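Local coordinates for protein cycloalternan-forming enzyme (Listeria monocytogenes serovar 1/2a, PDB 5F7U) that is a multidomain member of glycoside hydrolase family 31, with a TIM-barrel domain and a family 6 carbohydrate-binding module, and binds alpha-D-glucopyranose units, at residues G596-F610 with Y627-P640. The protein carries 1 engineered substitution. Numbering follows the deposited sequence.
With GLC (alpha-D-glucopyranose), chain F; GLC (alpha-D-glucopyranose), chain B.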
loop_
_atom_site.group_PDB
_atom_site.type_symbol
_atom_site.label_atom_id
_atom_site.label_comp_id
_atom_site.label_asym_id
_atom_site.label_seq_id
_atom_site.Cartn_x
_atom_site.Cartn_y
_atom_site.Cartn_z
ATOM N N GLY A 596 -12.176 -1.948 2.342
ATOM C CA GLY A 596 -12.140 -0.558 1.853
ATOM C C GLY A 596 -10.770 0.095 1.745
ATOM O O GLY A 596 -9.740 -0.591 1.638
ATOM N N ILE A 597 -10.772 1.424 1.736
ATOM C CA ILE A 597 -9.563 2.226 1.482
ATOM C C ILE A 597 -8.809 2.440 2.792
ATOM O O ILE A 597 -9.447 2.590 3.849
ATOM C CB ILE A 597 -9.940 3.608 0.870
ATOM C CG1 ILE A 597 -10.502 3.398 -0.533
ATOM C CG2 ILE A 597 -8.736 4.562 0.822
ATOM C CD1 ILE A 597 -11.274 4.577 -1.078
ATOM N N TYR A 598 -7.475 2.454 2.725
ATOM C CA TYR A 598 -6.652 2.869 3.896
ATOM C C TYR A 598 -5.837 4.071 3.513
ATOM O O TYR A 598 -5.190 4.042 2.455
ATOM C CB TYR A 598 -5.759 1.704 4.412
ATOM C CG TYR A 598 -6.648 0.654 5.013
ATOM C CD1 TYR A 598 -7.314 -0.260 4.182
ATOM C CD2 TYR A 598 -6.946 0.652 6.386
ATOM C CE1 TYR A 598 -8.226 -1.176 4.707
ATOM C CE2 TYR A 598 -7.857 -0.265 6.911
ATOM C CZ TYR A 598 -8.490 -1.169 6.073
ATOM O OH TYR A 598 -9.380 -2.094 6.595
ATOM N N TRP A 599 -5.890 5.133 4.334
ATOM C CA TRP A 599 -4.993 6.292 4.099
ATOM C C TRP A 599 -3.886 6.355 5.132
ATOM O O TRP A 599 -4.031 5.809 6.220
ATOM C CB TRP A 599 -5.763 7.620 3.974
ATOM C CG TRP A 599 -5.910 8.416 5.240
ATOM C CD1 TRP A 599 -5.163 9.489 5.605
ATOM C CD2 TRP A 599 -6.874 8.213 6.295
ATOM N NE1 TRP A 599 -5.605 9.986 6.815
ATOM C CE2 TRP A 599 -6.642 9.222 7.266
ATOM C CE3 TRP A 599 -7.920 7.300 6.501
ATOM C CZ2 TRP A 599 -7.402 9.333 8.450
ATOM C CZ3 TRP A 599 -8.700 7.417 7.662
ATOM C CH2 TRP A 599 -8.411 8.423 8.642
ATOM N N SER A 600 -2.771 6.995 4.766
ATOM C CA SER A 600 -1.535 6.962 5.560
ATOM C C SER A 600 -1.534 7.846 6.815
ATOM O O SER A 600 -0.515 7.964 7.499
ATOM C CB SER A 600 -0.349 7.275 4.645
ATOM O OG SER A 600 -0.391 8.642 4.258
ATOM N N GLY A 601 -2.676 8.443 7.150
ATOM C CA GLY A 601 -2.793 9.149 8.423
ATOM C C GLY A 601 -2.252 10.565 8.435
ATOM O O GLY A 601 -2.270 11.258 7.420
ATOM N N ASP A 602 -1.765 10.995 9.602
ATOM C CA ASP A 602 -1.626 12.426 9.894
ATOM C C ASP A 602 -0.188 12.832 9.683
ATOM O O ASP A 602 0.678 12.463 10.486
ATOM C CB ASP A 602 -2.013 12.709 11.352
ATOM C CG ASP A 602 -3.480 12.383 11.662
ATOM O OD1 ASP A 602 -4.315 12.333 10.745
ATOM O OD2 ASP A 602 -3.801 12.164 12.851
ATOM N N GLN A 603 0.053 13.582 8.610
ATOM C CA GLN A 603 1.409 13.977 8.212
ATOM C C GLN A 603 1.498 15.468 7.894
ATOM O O GLN A 603 0.500 16.135 7.612
ATOM C CB GLN A 603 1.905 13.128 7.027
ATOM C CG GLN A 603 1.831 11.625 7.300
ATOM C CD GLN A 603 2.378 10.806 6.157
ATOM O OE1 GLN A 603 1.611 10.308 5.335
ATOM N NE2 GLN A 603 3.708 10.729 6.050
ATOM N N THR A 604 2.705 16.003 7.929
ATOM C CA THR A 604 2.894 17.437 7.658
ATOM C C THR A 604 3.152 17.726 6.182
ATOM O O THR A 604 3.534 16.842 5.406
ATOM C CB THR A 604 4.043 18.040 8.476
ATOM O OG1 THR A 604 5.219 17.262 8.258
ATOM C CG2 THR A 604 3.729 18.057 9.965
ATOM N N SER A 605 2.951 18.982 5.805
ATOM C CA SER A 605 3.152 19.422 4.413
ATOM C C SER A 605 4.627 19.689 4.135
ATOM O O SER A 605 5.056 20.841 3.939
ATOM C CB SER A 605 2.282 20.647 4.113
ATOM O OG SER A 605 0.911 20.259 4.150
ATOM N N THR A 606 5.400 18.611 4.091
ATOM C CA THR A 606 6.827 18.711 3.760
ATOM C C THR A 606 7.233 17.600 2.793
ATOM O O THR A 606 6.531 16.591 2.671
ATOM C CB THR A 606 7.741 18.579 4.998
ATOM O OG1 THR A 606 7.623 17.252 5.513
ATOM C CG2 THR A 606 7.379 19.579 6.087
ATOM N N PHE A 607 8.390 17.784 2.147
ATOM C CA PHE A 607 8.941 16.735 1.285
ATOM C C PHE A 607 9.364 15.507 2.090
ATOM O O PHE A 607 9.193 14.381 1.632
ATOM C CB PHE A 607 10.084 17.278 0.426
ATOM C CG PHE A 607 9.619 17.910 -0.849
ATOM C CD1 PHE A 607 9.309 17.117 -1.949
ATOM C CD2 PHE A 607 9.464 19.300 -0.958
ATOM C CE1 PHE A 607 8.877 17.688 -3.142
ATOM C CE2 PHE A 607 9.031 19.882 -2.159
ATOM C CZ PHE A 607 8.736 19.061 -3.243
ATOM N N ASP A 608 9.898 15.711 3.296
ATOM C CA ASP A 608 10.204 14.563 4.169
ATOM C C ASP A 608 8.952 13.708 4.431
ATOM O O ASP A 608 9.001 12.463 4.394
ATOM C CB ASP A 608 10.842 15.041 5.490
ATOM C CG ASP A 608 12.321 15.398 5.352
ATOM O OD1 ASP A 608 12.965 15.113 4.317
ATOM O OD2 ASP A 608 12.869 15.988 6.306
ATOM N N SER A 609 7.821 14.364 4.681
ATOM C CA SER A 609 6.577 13.620 4.900
ATOM C C SER A 609 6.117 12.908 3.629
ATOM O O SER A 609 5.652 11.783 3.700
ATOM C CB SER A 609 5.443 14.519 5.420
ATOM O OG SER A 609 5.833 15.082 6.673
ATOM N N PHE A 610 6.252 13.584 2.490
ATOM C CA PHE A 610 5.906 13.009 1.167
ATOM C C PHE A 610 6.714 11.718 0.992
ATOM O O PHE A 610 6.146 10.674 0.631
ATOM C CB PHE A 610 6.252 14.064 0.106
ATOM C CG PHE A 610 5.886 13.722 -1.333
ATOM C CD1 PHE A 610 5.124 12.610 -1.698
ATOM C CD2 PHE A 610 6.292 14.628 -2.334
ATOM C CE1 PHE A 610 4.811 12.373 -3.041
ATOM C CE2 PHE A 610 5.979 14.408 -3.681
ATOM C CZ PHE A 610 5.225 13.276 -4.030
ATOM N N TYR A 627 -5.594 -0.725 -1.929
ATOM C CA TYR A 627 -6.416 0.487 -2.111
ATOM C C TYR A 627 -5.994 1.510 -1.078
ATOM O O TYR A 627 -6.667 1.712 -0.053
ATOM C CB TYR A 627 -7.904 0.179 -1.999
ATOM C CG TYR A 627 -8.451 -0.788 -3.045
ATOM C CD1 TYR A 627 -7.712 -1.150 -4.204
ATOM C CD2 TYR A 627 -9.715 -1.352 -2.862
ATOM C CE1 TYR A 627 -8.250 -2.049 -5.131
ATOM C CE2 TYR A 627 -10.264 -2.227 -3.789
ATOM C CZ TYR A 627 -9.535 -2.578 -4.915
ATOM O OH TYR A 627 -10.102 -3.478 -5.811
ATOM N N TRP A 628 -4.850 2.129 -1.359
ATOM C CA TRP A 628 -4.152 2.976 -0.399
ATOM C C TRP A 628 -4.200 4.440 -0.851
ATOM O O TRP A 628 -3.999 4.740 -2.033
ATOM C CB TRP A 628 -2.715 2.470 -0.239
ATOM C CG TRP A 628 -1.821 3.351 0.617
ATOM C CD1 TRP A 628 -1.562 3.214 1.957
ATOM C CD2 TRP A 628 -1.064 4.478 0.176
ATOM N NE1 TRP A 628 -0.715 4.192 2.380
ATOM C CE2 TRP A 628 -0.393 4.991 1.309
ATOM C CE3 TRP A 628 -0.883 5.107 -1.078
ATOM C CZ2 TRP A 628 0.471 6.086 1.236
ATOM C CZ3 TRP A 628 -0.057 6.238 -1.150
ATOM C CH2 TRP A 628 0.630 6.695 -0.002
ATOM N N ALA A 629 -4.431 5.328 0.124
ATOM C CA ALA A 629 -4.480 6.773 -0.099
ATOM C C ALA A 629 -3.503 7.477 0.819
ATOM O O ALA A 629 -3.036 6.908 1.798
ATOM C CB ALA A 629 -5.875 7.310 0.198
ATOM N N TRP A 630 -3.277 8.752 0.523
ATOM C CA TRP A 630 -2.602 9.658 1.454
ATOM C C TRP A 630 -3.228 11.032 1.298
ATOM O O TRP A 630 -3.895 11.294 0.289
ATOM C CB TRP A 630 -1.081 9.683 1.202
ATOM C CG TRP A 630 -0.661 10.286 -0.134
ATOM C CD1 TRP A 630 -1.046 9.866 -1.395
ATOM C CD2 TRP A 630 0.236 11.381 -0.334
ATOM N NE1 TRP A 630 -0.456 10.661 -2.361
ATOM C CE2 TRP A 630 0.346 11.587 -1.744
ATOM C CE3 TRP A 630 0.971 12.202 0.532
ATOM C CZ2 TRP A 630 1.151 12.610 -2.304
ATOM C CZ3 TRP A 630 1.798 13.217 -0.028
ATOM C CH2 TRP A 630 1.864 13.407 -1.431
ATOM N N ASP A 631 -3.043 11.897 2.300
ATOM C CA ASP A 631 -3.452 13.294 2.179
ATOM C C ASP A 631 -2.416 13.996 1.294
ATOM O O ASP A 631 -1.328 14.294 1.770
ATOM C CB ASP A 631 -3.484 13.982 3.569
ATOM C CG ASP A 631 -4.396 13.273 4.587
ATOM O OD1 ASP A 631 -5.350 12.586 4.209
ATOM O OD2 ASP A 631 -4.153 13.434 5.803
ATOM N N MET A 632 -2.728 14.217 0.015
ATOM C CA MET A 632 -1.716 14.734 -0.917
ATOM C C MET A 632 -1.169 16.073 -0.416
ATOM O O MET A 632 -1.935 16.957 -0.016
ATOM C CB MET A 632 -2.247 14.817 -2.361
ATOM C CG MET A 632 -3.526 15.614 -2.545
ATOM S SD MET A 632 -3.669 16.182 -4.256
ATOM C CE MET A 632 -2.645 17.633 -4.118
ATOM N N ALA A 633 0.161 16.175 -0.386
ATOM C CA ALA A 633 0.874 17.370 0.101
ATOM C C ALA A 633 0.762 17.638 1.597
ATOM O O ALA A 633 1.168 18.701 2.033
ATOM C CB ALA A 633 0.514 18.621 -0.717
ATOM N N GLY A 634 0.237 16.674 2.365
ATOM C CA GLY A 634 0.149 16.769 3.847
ATOM C C GLY A 634 -1.090 17.530 4.279
ATOM O O GLY A 634 -1.548 18.425 3.565
ATOM N N PHE A 635 -1.644 17.192 5.446
ATOM C CA PHE A 635 -2.915 17.818 5.849
ATOM C C PHE A 635 -2.741 18.930 6.889
ATOM O O PHE A 635 -3.687 19.656 7.196
ATOM C CB PHE A 635 -3.967 16.771 6.258
ATOM C CG PHE A 635 -3.978 16.391 7.735
ATOM C CD1 PHE A 635 -2.795 16.173 8.478
ATOM C CD2 PHE A 635 -5.207 16.185 8.375
ATOM C CE1 PHE A 635 -2.867 15.820 9.837
ATOM C CE2 PHE A 635 -5.275 15.802 9.725
ATOM C CZ PHE A 635 -4.104 15.629 10.453
ATOM N N THR A 636 -1.528 19.056 7.418
ATOM C CA THR A 636 -1.257 20.032 8.480
ATOM C C THR A 636 0.172 20.566 8.386
ATOM O O THR A 636 0.935 20.143 7.536
ATOM C CB THR A 636 -1.550 19.432 9.881
ATOM O OG1 THR A 636 -1.655 20.504 10.837
ATOM C CG2 THR A 636 -0.504 18.413 10.310
ATOM N N GLY A 637 0.505 21.506 9.273
ATOM C CA GLY A 637 1.765 22.215 9.216
ATOM C C GLY A 637 1.564 23.445 8.372
ATOM O O GLY A 637 0.440 23.723 7.918
ATOM N N ASP A 638 2.647 24.163 8.120
ATOM C CA ASP A 638 2.587 25.337 7.253
ATOM C C ASP A 638 2.106 24.900 5.869
ATOM O O ASP A 638 2.384 23.765 5.427
ATOM C CB ASP A 638 3.952 26.022 7.176
ATOM C CG ASP A 638 4.349 26.708 8.495
ATOM O OD1 ASP A 638 3.465 27.088 9.300
ATOM O OD2 ASP A 638 5.564 26.888 8.703
ATOM N N TYR A 639 1.364 25.785 5.207
ATOM C CA TYR A 639 0.713 25.436 3.949
ATOM C C TYR A 639 1.781 24.998 2.947
ATOM O O TYR A 639 2.867 25.600 2.902
ATOM C CB TYR A 639 -0.096 26.630 3.407
ATOM C CG TYR A 639 -1.093 26.159 2.389
ATOM C CD1 TYR A 639 -2.330 25.648 2.797
ATOM C CD2 TYR A 639 -0.775 26.141 1.034
ATOM C CE1 TYR A 639 -3.232 25.151 1.873
ATOM C CE2 TYR A 639 -1.682 25.648 0.092
ATOM C CZ TYR A 639 -2.906 25.162 0.522
ATOM O OH TYR A 639 -3.799 24.658 -0.398
ATOM N N PRO A 640 1.501 23.939 2.142
ATOM C CA PRO A 640 2.577 23.467 1.247
ATOM C C PRO A 640 3.023 24.550 0.285
ATOM O O PRO A 640 2.225 25.424 -0.091
ATOM C CB PRO A 640 1.926 22.303 0.481
ATOM C CG PRO A 640 0.454 22.447 0.726
ATOM C CD PRO A 640 0.339 23.048 2.102
HETATM C C1 GLC F . -7.865 12.240 12.861
HETATM C C2 GLC F . -7.658 11.916 11.366
HETATM C C3 GLC F . -7.720 13.165 10.463
HETATM C C4 GLC F . -9.007 13.960 10.737
HETATM C C5 GLC F . -9.265 14.114 12.243
HETATM C C6 GLC F . -10.607 14.750 12.567
HETATM O O2 GLC F . -6.486 11.115 11.186
HETATM O O3 GLC F . -7.685 12.809 9.070
HETATM O O4 GLC F . -8.920 15.262 10.131
HETATM O O5 GLC F . -9.151 12.880 12.982
HETATM O O6 GLC F . -10.600 14.990 13.989
HETATM C C1 GLC B . -5.119 13.945 17.225
HETATM C C2 GLC B . -5.726 12.549 17.039
HETATM C C3 GLC B . -5.847 12.177 15.555
HETATM C C4 GLC B . -6.695 13.210 14.800
HETATM C C5 GLC B . -6.055 14.597 15.043
HETATM C C6 GLC B . -6.844 15.748 14.437
HETATM O O1 GLC B . -3.725 13.929 16.888
HETATM O O2 GLC B . -4.903 11.591 17.705
HETATM O O3 GLC B . -6.387 10.863 15.440
HETATM O O4 GLC B . -6.714 12.954 13.376
HETATM O O5 GLC B . -5.813 14.926 16.430
HETATM O O6 GLC B . -6.075 16.133 13.300
HETATM O O HOH W 1 -5.260 12.559 8.146
HETATM O O HOH W 2 -1.825 10.957 4.662
HETATM O O HOH W 3 -1.480 14.311 6.214
HETATM O O HOH W 4 4.780 22.474 6.222
#
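Asp602 and Phe635 meet beside the bound sugars, where the loops after two neighbouring strands of the TIM barrel close on the glycan pocket. The strands, 597-599 and 628-631, run parallel and belong to a beta-alpha-beta unit with helix 607-622; Tyr598 N donates to Tyr627 O (3.0 Å), and Ala629 N returns a bond to Tyr598 O.

CB of Asp602 lies 3.6 Å from CE1 of Phe635. CG follows the same ring to CZ, the carboxylate and ring planes only 13° apart. OD1 then accepts a short bond from O2 of the chain F glucose (2.5 Å), and a water lies 2.8 Å from OD1, while OD2 stands 3.1 Å from O4 of the chain B glucose. With its first torsion at -63°, CG is anti to the carbonyl carbon, and this lays the carboxylate alongside the ring, within reach of both sugars.

That water also accepts from Trp599 NE1 and reaches Asp631 OD2 (2.7 Å), though it cannot serve all its acceptors at once; Gln659 holds OD1 of Asp631. Farther along, Ser605 OG donates in the carbonyl plane to a lone pair of Ala633 O (2.6 Å), and Arg673 bonds the same hydroxyl.

One water thus gathers the carboxylates of Asp602 and Asp631, the indole N-H of Trp599 and a sugar hydroxyl, a single polar network that ties both segments to the glycan.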